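Side-chain contacts in 4-aminobutyrate transaminase (Acinetobacter baumannii, PDB 6WOP), which probably transfers the amino group of 4-aminobutyrate to 2-oxoglutarate, using pyridoxal 5'-phosphate as its cofactor: residues T68-L71 with T72-H76; V116-A119 with V120-A123. All coordinates share one frame; numbering follows the deposited sequence.

Contact 1. Residues T68-L71 with T72-H76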
loop_
_atom_site.group_PDB
_atom_site.type_symbol
_atom_site.label_atom_id
_atom_site.label_comp_id
_atom_site.label_asym_id
_atom_site.label_seq_id
_atom_site.Cartn_x
_atom_site.Cartn_y
_atom_site.Cartn_z
ATOM N N THR A 68 -20.980 40.187 1.477
ATOM C CA THR A 68 -20.993 41.426 0.701
ATOM C C THR A 68 -19.944 42.371 1.243
ATOM O O THR A 68 -19.230 43.030 0.470
ATOM C CB THR A 68 -22.398 42.051 0.764
ATOM O OG1 THR A 68 -23.296 41.207 0.025
ATOM C CG2 THR A 68 -22.445 43.491 0.201
ATOM N N GLU A 69 -19.813 42.441 2.587
ATOM C CA GLU A 69 -18.813 43.352 3.143
ATOM C C GLU A 69 -17.403 42.850 2.844
ATOM O O GLU A 69 -16.524 43.628 2.484
ATOM C CB GLU A 69 -19.013 43.504 4.644
ATOM C CG GLU A 69 -17.906 44.207 5.398
ATOM C CD GLU A 69 -17.840 45.715 5.146
ATOM O OE1 GLU A 69 -18.694 46.291 4.411
ATOM O OE2 GLU A 69 -16.901 46.327 5.706
ATOM N N GLN A 70 -17.166 41.557 2.999
ATOM C CA GLN A 70 -15.824 41.046 2.672
ATOM C C GLN A 70 -15.477 41.244 1.190
ATOM O O GLN A 70 -14.292 41.407 0.851
ATOM C CB GLN A 70 -15.713 39.556 3.038
ATOM C CG GLN A 70 -14.271 39.040 2.774
ATOM C CD GLN A 70 -13.255 39.625 3.780
ATOM O OE1 GLN A 70 -13.606 39.852 4.936
ATOM N NE2 GLN A 70 -12.030 39.864 3.349
ATOM N N LEU A 71 -16.467 41.251 0.286
ATOM C CA LEU A 71 -16.147 41.479 -1.109
ATOM C C LEU A 71 -15.592 42.878 -1.341
ATOM O O LEU A 71 -14.990 43.104 -2.391
ATOM C CB LEU A 71 -17.381 41.319 -2.001
ATOM C CG LEU A 71 -17.939 39.899 -2.172
ATOM C CD1 LEU A 71 -19.310 39.981 -2.954
ATOM C CD2 LEU A 71 -16.905 39.095 -2.956
ATOM N N THR A 72 -15.839 43.827 -0.427
ATOM C CA THR A 72 -15.249 45.149 -0.563
ATOM C C THR A 72 -13.824 45.178 -0.021
ATOM O O THR A 72 -13.151 46.200 -0.128
ATOM C CB THR A 72 -16.042 46.239 0.190
ATOM O OG1 THR A 72 -15.815 46.094 1.585
ATOM C CG2 THR A 72 -17.503 46.109 -0.046
ATOM N N LYS A 73 -13.353 44.099 0.564
ATOM C CA LYS A 73 -12.032 44.095 1.175
ATOM C C LYS A 73 -11.054 43.228 0.384
ATOM O O LYS A 73 -10.113 43.763 -0.219
ATOM C CB LYS A 73 -12.144 43.622 2.618
ATOM C CG LYS A 73 -12.998 44.595 3.503
ATOM C CD LYS A 73 -13.190 44.002 4.902
ATOM C CE LYS A 73 -14.015 44.894 5.839
ATOM N NZ LYS A 73 -14.268 44.157 7.146
ATOM N N PHE A 74 -11.255 41.915 0.373
ATOM C CA PHE A 74 -10.423 40.993 -0.402
ATOM C C PHE A 74 -11.101 39.632 -0.382
ATOM O O PHE A 74 -11.835 39.315 0.556
ATOM C CB PHE A 74 -8.978 40.897 0.127
ATOM C CG PHE A 74 -8.860 40.493 1.572
ATOM C CD1 PHE A 74 -8.971 41.439 2.569
ATOM C CD2 PHE A 74 -8.678 39.159 1.929
ATOM C CE1 PHE A 74 -8.896 41.093 3.879
ATOM C CE2 PHE A 74 -8.566 38.801 3.276
ATOM C CZ PHE A 74 -8.699 39.759 4.232
ATOM N N THR A 75 -10.875 38.844 -1.437
ATOM C CA THR A 75 -11.453 37.524 -1.502
ATOM C C THR A 75 -10.433 36.417 -1.356
ATOM O O THR A 75 -10.834 35.286 -1.067
ATOM C CB THR A 75 -12.188 37.282 -2.829
ATOM O OG1 THR A 75 -11.225 36.996 -3.855
ATOM C CG2 THR A 75 -12.990 38.517 -3.275
ATOM N N HIS A 76 -9.157 36.700 -1.504
ATOM C CA HIS A 76 -8.147 35.642 -1.469
ATOM C C HIS A 76 -6.768 36.273 -1.345
ATOM O O HIS A 76 -6.383 37.110 -2.187
ATOM C CB HIS A 76 -8.168 34.781 -2.749
ATOM C CG HIS A 76 -7.003 33.831 -2.800
ATOM N ND1 HIS A 76 -6.990 32.610 -2.146
ATOM C CD2 HIS A 76 -5.808 33.944 -3.427
ATOM C CE1 HIS A 76 -5.831 32.010 -2.387
ATOM N NE2 HIS A 76 -5.105 32.801 -3.163
HETATM O O HOH W 1 -16.527 48.157 3.060
HETATM O O HOH W 2 -15.265 41.743 6.187
#
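Gln70 reaches past the last turn of its helix to Phe74 and meets it twice with one nitrogen. NE2 gives a hydrogen bond to Phe74 O at 2.9 Å, N-H...O angle 164°, with that oxygen lying in the plane of the amide. The same NE2 sits 3.3 Å above the centre of the Phe74 ring, and amide and ring planes stand 82° apart. CG of Gln70 runs anti to the backbone N (chi1 -177°) and the chain then bends at chi2, which brings NE2 over the ring with the amide upright on it. This is the C-terminal end of helix 61-71 running into a loop, where carbonyls take two donors each: Gln70 O receives Lys73 N and Phe74 N, while Glu69 O receives Thr72 N and, at 2.7 Å in the carbonyl plane, Thr72 OG1. On the exposed side Glu69 OE2 makes a long salt bridge of 3.7 Å to Lys73 NZ; OE2 comes closer to Lys73 CE, at 3.2 Å. Water 2 links Lys73 NZ to Gln70 OE1, and water 1 donates to Thr72 OG1. Farther out, Pro303 of helix 303-318 packs on both Gln70 and Phe74, and NE of Arg59 of the second subunit hydrogen-bonds to Leu71 O.

Contact 2. Residues V116-A119 with V120-A123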
loop_
_atom_site.group_PDB
_atom_site.type_symbol
_atom_site.label_atom_id
_atom_site.label_comp_id
_atom_site.label_asym_id
_atom_site.label_seq_id
_atom_site.Cartn_x
_atom_site.Cartn_y
_atom_site.Cartn_z
ATOM N N VAL A 116 -11.302 15.906 7.024
ATOM C CA VAL A 116 -11.070 14.509 7.460
ATOM C C VAL A 116 -9.625 14.104 7.181
ATOM O O VAL A 116 -8.945 13.502 8.029
ATOM C CB VAL A 116 -12.063 13.545 6.773
ATOM C CG1 VAL A 116 -11.755 12.062 7.267
ATOM C CG2 VAL A 116 -13.507 13.848 7.195
ATOM N N GLU A 117 -9.138 14.423 5.979
ATOM C CA GLU A 117 -7.794 13.979 5.589
ATOM C C GLU A 117 -6.732 14.649 6.461
ATOM O O GLU A 117 -5.750 13.999 6.871
ATOM C CB GLU A 117 -7.574 14.270 4.114
ATOM C CG GLU A 117 -6.476 13.425 3.498
ATOM C CD GLU A 117 -6.777 12.923 2.065
ATOM O OE1 GLU A 117 -7.827 13.263 1.467
ATOM O OE2 GLU A 117 -5.916 12.204 1.480
ATOM N N ASN A 118 -6.932 15.944 6.795
ATOM C CA ASN A 118 -5.996 16.594 7.708
ATOM C C ASN A 118 -6.138 16.098 9.133
ATOM O O ASN A 118 -5.143 16.035 9.847
ATOM C CB ASN A 118 -6.154 18.113 7.626
ATOM C CG ASN A 118 -5.422 18.668 6.430
ATOM O OD1 ASN A 118 -4.230 18.774 6.481
ATOM N ND2 ASN A 118 -6.140 19.005 5.334
ATOM N N ALA A 119 -7.313 15.688 9.564
ATOM C CA ALA A 119 -7.359 15.093 10.909
ATOM C C ALA A 119 -6.559 13.796 10.954
ATOM O O ALA A 119 -5.883 13.488 11.959
ATOM C CB ALA A 119 -8.819 14.862 11.299
ATOM N N VAL A 120 -6.582 13.040 9.843
ATOM C CA VAL A 120 -5.785 11.807 9.768
ATOM C C VAL A 120 -4.286 12.131 9.716
ATOM O O VAL A 120 -3.464 11.449 10.370
ATOM C CB VAL A 120 -6.236 10.976 8.540
ATOM C CG1 VAL A 120 -5.170 9.867 8.184
ATOM C CG2 VAL A 120 -7.639 10.338 8.817
ATOM N N LYS A 121 -3.890 13.113 8.885
ATOM C CA LYS A 121 -2.504 13.567 8.865
ATOM C C LYS A 121 -2.017 13.963 10.257
ATOM O O LYS A 121 -0.899 13.611 10.677
ATOM C CB LYS A 121 -2.358 14.746 7.903
ATOM C CG LYS A 121 -2.613 14.303 6.467
ATOM C CD LYS A 121 -2.676 15.412 5.386
ATOM C CE LYS A 121 -1.676 16.544 5.496
ATOM N NZ LYS A 121 -2.074 17.554 4.415
ATOM N N ILE A 122 -2.818 14.756 10.963
ATOM C CA ILE A 122 -2.453 15.214 12.311
ATOM C C ILE A 122 -2.326 14.023 13.268
ATOM O O ILE A 122 -1.365 13.910 14.050
ATOM C CB ILE A 122 -3.537 16.212 12.762
ATOM C CG1 ILE A 122 -3.407 17.542 11.982
ATOM C CG2 ILE A 122 -3.531 16.460 14.339
ATOM C CD1 ILE A 122 -4.727 18.375 12.189
ATOM N N ALA A 123 -3.287 13.120 13.223
ATOM C CA ALA A 123 -3.241 11.945 14.104
ATOM C C ALA A 123 -2.046 11.057 13.794
ATOM O O ALA A 123 -1.404 10.532 14.710
ATOM C CB ALA A 123 -4.521 11.137 13.952
HETATM O O HOH W 3 -2.870 20.319 4.983
#
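Val120 comes first, its N bonded to Val116 O at 3.0 Å and its CG2 methyl lying 3.5 Å from that same oxygen. The isopropyl group continues outward to Met149 of helix 144-149 and to Phe144 of the second subunit. Lys121 follows, with N on Glu117 O and CG only 3.2 Å from that carbonyl oxygen. Its side chain lies beside that of Asn118, both pointing the same way, and a bend at chi3 (40°) brings the ammonium round to Asn118 OD1. That bond is weak, 3.2 Å from NZ to OD1, but water 3 closes a small triangle by donating to OD1 and accepting from NZ. The stronger partners lie elsewhere: Arg142 O of the second subunit for NZ, and Glu114 O, one turn back, for Asn118 ND2. The backbone here is regular alpha-helix, each N-H bonded to the carbonyl four residues back, in the middle of helix 112-127, which packs by Ala119 and Ala123 on the mixed sheet that also holds strand 104-109. At Ile122, N bonds to Asn118 O at 2.9 Å, and CG1, beside its own backbone N (chi1 -72°), comes to 3.1 Å from that oxygen, with CD1 following at 3.3 Å. Ala123 repeats the pattern with N on Ala119 O; its CB methyl lies against the same carbonyl and also packs on Leu236.

In the fold
Contact 1 is partly buried, with an exposed side at Glu69 and Thr72, and its centre lies about 27 Å from the centre of the chain. Contact 2 is wholly buried, its centre about 17 Å from the chain's centre; the two contact centres are about 30 Å apart and do not touch. They belong to different helices, 61-71 and 112-127, yet both meet the second subunit. In contact 1 a helix is coming to its end, so i+3 bonds and a side-chain amide take over from the regular helix bonds. Contact 2 is mid-helix: each carbonyl of 116-119 takes its i+4 amide, small and aliphatic side chains face the sheet, and its polar ends are shared between this chain and the second subunit.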